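Local coordinates for lactate racemase (Thermoanaerobacterium thermosaccharolyticum, PDB 2YJG), which catalyses the interconversion of the D and L isomers of lactate, using a nickel pincer cofactor derived from nicotinic acid mononucleotide, at residues A2-P7 with L13-P18; V312-A317 with G396-I401. One frame throughout, in Å; residues are numbered along the deposited sequence.

Contact 1: residues A2-P7 with L13-P18; sequences ANIEIP and LAFDLP
I4 and F15 are neighbours across a beta hairpin whose two strands are tied mainly through their backbones. Paired amides and carbonyls join I4 with F15 and I6 with L13, the hydrogen-bonded pairs of an antiparallel ladder. The straightest of these bonds runs from I6 N to L13 O at 2.9 Å, with 171° at the hydrogen. A2 and L17 continue the pairing: L17 N donates to A2 O, while A2 N reaches L17 O at 2.6 Å and also binds D19.

Apolar contact belongs to the face carrying I4, I6, L13 and F15. The chi1 of I4, 66°, sets CG1 between its own backbone N and carbonyl carbon, which turns this branch towards the partner strand, 3.7 Å from F15 CB. From there I4 CD1 meets the rim of the F15 ring, in its plane, 3.7 Å from CD2; the two side chains run alongside and point the same way.

On the opposite face, N3 OD1 approaches D16 CG at 3.3 Å; both sides present oxygens that act as acceptors, so no hydrogen bond forms between them, and the amide and carboxylate planes are 66° apart.

The chemistry is that of an amphipathic hairpin: backbone bonds fix the register, the polar face is exposed, and the apolar face lies against the strands 22-25, 279-283 and 412-415 and the helix 395-405.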
# COMPACT_ATOMS: atom_id res chain seq x y z
N ALA A 2 -47.53 -10.19 -14.27
CA ALA A 2 -46.18 -10.71 -14.01
C ALA A 2 -45.70 -10.13 -12.66
O ALA A 2 -46.03 -8.98 -12.37
CB ALA A 2 -45.27 -10.31 -15.15
N ASN A 3 -45.00 -10.94 -11.84
CA ASN A 3 -44.36 -10.40 -10.64
C ASN A 3 -42.95 -10.01 -11.05
O ASN A 3 -42.10 -10.87 -11.32
CB ASN A 3 -44.38 -11.38 -9.47
CG ASN A 3 -45.79 -11.72 -9.01
OD1 ASN A 3 -46.64 -10.84 -8.77
ND2 ASN A 3 -46.05 -13.01 -8.89
N ILE A 4 -42.72 -8.72 -11.21
CA ILE A 4 -41.44 -8.25 -11.75
C ILE A 4 -40.54 -7.79 -10.58
O ILE A 4 -41.03 -7.20 -9.65
CB ILE A 4 -41.66 -7.11 -12.84
CG1 ILE A 4 -42.25 -5.86 -12.22
CG2 ILE A 4 -42.62 -7.57 -13.97
CD1 ILE A 4 -42.18 -4.59 -13.08
N GLU A 5 -39.27 -8.19 -10.58
CA GLU A 5 -38.32 -7.75 -9.60
C GLU A 5 -37.41 -6.70 -10.26
O GLU A 5 -36.81 -6.97 -11.30
CB GLU A 5 -37.46 -8.87 -9.05
CG GLU A 5 -38.16 -9.84 -8.09
CD GLU A 5 -37.16 -10.64 -7.24
OE1 GLU A 5 -35.94 -10.65 -7.55
OE2 GLU A 5 -37.61 -11.26 -6.25
N ILE A 6 -37.39 -5.52 -9.66
CA ILE A 6 -36.67 -4.30 -10.15
C ILE A 6 -35.61 -3.91 -9.11
O ILE A 6 -35.95 -3.61 -7.96
CB ILE A 6 -37.70 -3.18 -10.31
CG1 ILE A 6 -38.78 -3.64 -11.32
CG2 ILE A 6 -37.12 -1.85 -10.72
CD1 ILE A 6 -38.33 -3.74 -12.72
N PRO A 7 -34.34 -3.96 -9.47
CA PRO A 7 -33.18 -3.64 -8.67
C PRO A 7 -33.31 -2.23 -8.17
O PRO A 7 -33.75 -1.36 -8.91
CB PRO A 7 -32.05 -3.74 -9.66
CG PRO A 7 -32.57 -4.52 -10.76
CD PRO A 7 -33.97 -4.52 -10.77
N LEU A 13 -37.30 -3.99 -5.71
CA LEU A 13 -38.72 -3.75 -5.56
C LEU A 13 -39.48 -4.86 -6.25
O LEU A 13 -39.08 -5.29 -7.33
CB LEU A 13 -39.13 -2.39 -6.09
CG LEU A 13 -38.22 -1.25 -5.62
CD1 LEU A 13 -38.60 0.02 -6.29
CD2 LEU A 13 -38.25 -1.11 -4.09
N ALA A 14 -40.56 -5.32 -5.59
CA ALA A 14 -41.52 -6.30 -6.13
C ALA A 14 -42.76 -5.57 -6.56
O ALA A 14 -43.38 -4.75 -5.81
CB ALA A 14 -41.86 -7.40 -5.09
N PHE A 15 -43.11 -5.82 -7.81
CA PHE A 15 -44.22 -5.15 -8.40
C PHE A 15 -45.02 -6.17 -9.17
O PHE A 15 -44.47 -6.83 -10.04
CB PHE A 15 -43.70 -4.10 -9.36
CG PHE A 15 -44.74 -3.17 -9.86
CD1 PHE A 15 -45.69 -2.63 -8.98
CD2 PHE A 15 -44.77 -2.80 -11.20
CE1 PHE A 15 -46.66 -1.76 -9.42
CE2 PHE A 15 -45.73 -1.91 -11.65
CZ PHE A 15 -46.68 -1.39 -10.76
N ASP A 16 -46.30 -6.26 -8.86
CA ASP A 16 -47.22 -7.08 -9.64
C ASP A 16 -47.81 -6.26 -10.74
O ASP A 16 -48.59 -5.36 -10.45
CB ASP A 16 -48.33 -7.57 -8.74
CG ASP A 16 -49.08 -8.71 -9.32
OD1 ASP A 16 -48.95 -8.93 -10.54
OD2 ASP A 16 -49.82 -9.37 -8.54
N LEU A 17 -47.46 -6.54 -11.99
CA LEU A 17 -47.99 -5.78 -13.13
C LEU A 17 -48.78 -6.73 -14.04
O LEU A 17 -48.19 -7.71 -14.54
CB LEU A 17 -46.84 -5.17 -13.96
CG LEU A 17 -47.24 -4.33 -15.15
CD1 LEU A 17 -48.20 -3.16 -14.84
CD2 LEU A 17 -45.88 -3.87 -15.78
N PRO A 18 -50.06 -6.46 -14.26
CA PRO A 18 -50.84 -7.42 -15.02
C PRO A 18 -50.33 -7.68 -16.43
O PRO A 18 -50.05 -6.72 -17.19
CB PRO A 18 -52.23 -6.79 -15.08
CG PRO A 18 -52.17 -5.49 -14.30
CD PRO A 18 -50.91 -5.49 -13.55

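Contact 2: residues V312-A317 with G396-I401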
# COMPACT_ATOMS: atom_id res chain seq x y z
N VAL A 312 -43.96 8.21 -21.24
CA VAL A 312 -43.51 8.33 -19.86
C VAL A 312 -42.52 7.23 -19.54
O VAL A 312 -42.76 6.06 -19.83
CB VAL A 312 -44.71 8.30 -18.92
CG1 VAL A 312 -44.28 8.52 -17.45
CG2 VAL A 312 -45.74 9.38 -19.34
N ILE A 313 -41.36 7.63 -19.03
CA ILE A 313 -40.37 6.70 -18.56
C ILE A 313 -40.42 6.73 -17.02
O ILE A 313 -40.25 7.83 -16.40
CB ILE A 313 -38.97 7.11 -19.05
CG1 ILE A 313 -38.87 7.01 -20.58
CG2 ILE A 313 -37.85 6.30 -18.35
CD1 ILE A 313 -37.72 8.02 -21.18
N ILE A 314 -40.68 5.58 -16.42
CA ILE A 314 -40.57 5.35 -14.94
C ILE A 314 -39.26 4.65 -14.65
O ILE A 314 -38.93 3.60 -15.22
CB ILE A 314 -41.70 4.48 -14.35
CG1 ILE A 314 -43.06 5.08 -14.66
CG2 ILE A 314 -41.49 4.29 -12.85
CD1 ILE A 314 -44.28 4.11 -14.54
N ILE A 315 -38.46 5.26 -13.78
CA ILE A 315 -37.18 4.71 -13.42
C ILE A 315 -37.08 4.57 -11.89
O ILE A 315 -37.29 5.54 -11.15
CB ILE A 315 -35.96 5.55 -13.97
CG1 ILE A 315 -34.72 4.76 -13.65
CG2 ILE A 315 -35.88 6.93 -13.39
CD1 ILE A 315 -33.47 4.99 -14.41
N ALA A 316 -36.72 3.37 -11.42
CA ALA A 316 -36.49 3.16 -10.03
C ALA A 316 -35.02 3.25 -9.81
O ALA A 316 -34.27 2.49 -10.38
CB ALA A 316 -37.04 1.80 -9.57
N ALA A 317 -34.63 4.22 -8.97
CA ALA A 317 -33.22 4.56 -8.66
C ALA A 317 -33.21 5.19 -7.24
O ALA A 317 -33.77 6.26 -7.02
CB ALA A 317 -32.63 5.54 -9.72
N GLY A 396 -46.32 1.52 -7.99
CA GLY A 396 -47.78 1.72 -8.12
C GLY A 396 -48.21 3.15 -8.34
O GLY A 396 -48.91 3.44 -9.29
N GLU A 397 -47.70 4.07 -7.50
CA GLU A 397 -47.98 5.46 -7.68
C GLU A 397 -47.39 5.98 -8.99
O GLU A 397 -48.01 6.76 -9.65
CB GLU A 397 -47.40 6.27 -6.54
CG GLU A 397 -47.74 7.72 -6.65
CD GLU A 397 -47.24 8.57 -5.47
OE1 GLU A 397 -46.06 8.47 -5.09
OE2 GLU A 397 -48.05 9.36 -4.93
N ALA A 398 -46.19 5.52 -9.34
CA ALA A 398 -45.55 5.99 -10.56
C ALA A 398 -46.45 5.63 -11.75
O ALA A 398 -46.73 6.48 -12.64
CB ALA A 398 -44.14 5.42 -10.68
N LEU A 399 -46.95 4.40 -11.74
CA LEU A 399 -47.84 3.95 -12.84
C LEU A 399 -49.14 4.74 -12.91
O LEU A 399 -49.59 5.07 -14.00
CB LEU A 399 -48.12 2.45 -12.73
CG LEU A 399 -48.74 1.80 -13.97
CD1 LEU A 399 -47.89 2.12 -15.24
CD2 LEU A 399 -48.84 0.28 -13.76
N LYS A 400 -49.74 5.04 -11.75
CA LYS A 400 -50.96 5.88 -11.72
C LYS A 400 -50.69 7.27 -12.33
O LYS A 400 -51.51 7.83 -13.10
CB LYS A 400 -51.54 6.01 -10.31
CG LYS A 400 -52.22 7.37 -9.95
CD LYS A 400 -51.22 8.46 -9.40
CE LYS A 400 -51.85 9.41 -8.33
NZ LYS A 400 -52.52 10.68 -8.84
N ILE A 401 -49.51 7.84 -12.02
CA ILE A 401 -49.18 9.18 -12.56
C ILE A 401 -49.05 9.04 -14.08
O ILE A 401 -49.67 9.79 -14.82
CB ILE A 401 -47.91 9.81 -11.91
CG1 ILE A 401 -48.09 10.12 -10.40
CG2 ILE A 401 -47.53 11.09 -12.58
CD1 ILE A 401 -49.09 11.32 -10.10
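I314 carries this contact from the strand side, pointing from strand 311-316 toward helix 395-405, where it meets A398 and L399. No hydrogen bond crosses between the segments, and the three residues that touch are all buried and apolar.

Both branches of I314 are used. CG2 comes up to the methyl of A398, with I314 CG2 and A398 CB 3.6 Å apart. The other branch, with CG1 anti to the carbonyl carbon (chi1 -56°) and the chain then extended (chi2 161°), carries CD1 against the helix backbone, 3.8 Å from A398 C and 3.9 Å from L399 N. The A398 methyl is met by both arms, since CG1 and CD1 of I314 each lie 4.1 Å from A398 CB.

A398 points toward the strand, and its short side chain lets the helix backbone come close: the CA atoms of I314 and A398 are 6.7 Å apart. Its methyl also touches I373 and V375 of the adjacent strand 371-375. L399 starts away from the strand, yet its CD1 comes within 4.2 Å of I314 CD1, a looser contact; L399 also packs on I279. An alanine in place of I314 would remove both arms and is likely to open a gap beneath the A398 methyl and the L399 backbone.

Strand 311-316 pairs in parallel with 279-283 and 371-375, and the helix lies over all three through these side chains. Such helix-on-sheet packing is characteristic of an alpha/beta domain built on a parallel sheet, here in the C-terminal family region of the racemase.

In the fold
Two ways of holding a fold together appear side by side. Contact 1 lies partly at the surface and relies on backbone hydrogen bonds between neighbouring strands, with apolar packing on one face only; contact 2 is wholly buried and depends on side-chain packing alone. Their centres are about 12 Å apart, and they touch. F15 meets the helix at G396, L17 packs on L399, and I6 and L13 both reach A316 on the strand. Helix 395-405, part of contact 2, also packs on the hairpin, and strand 279-283 borders both contacts: the hairpin, close in sequence, sits against a sheet and helix assembled from residues far apart in the chain.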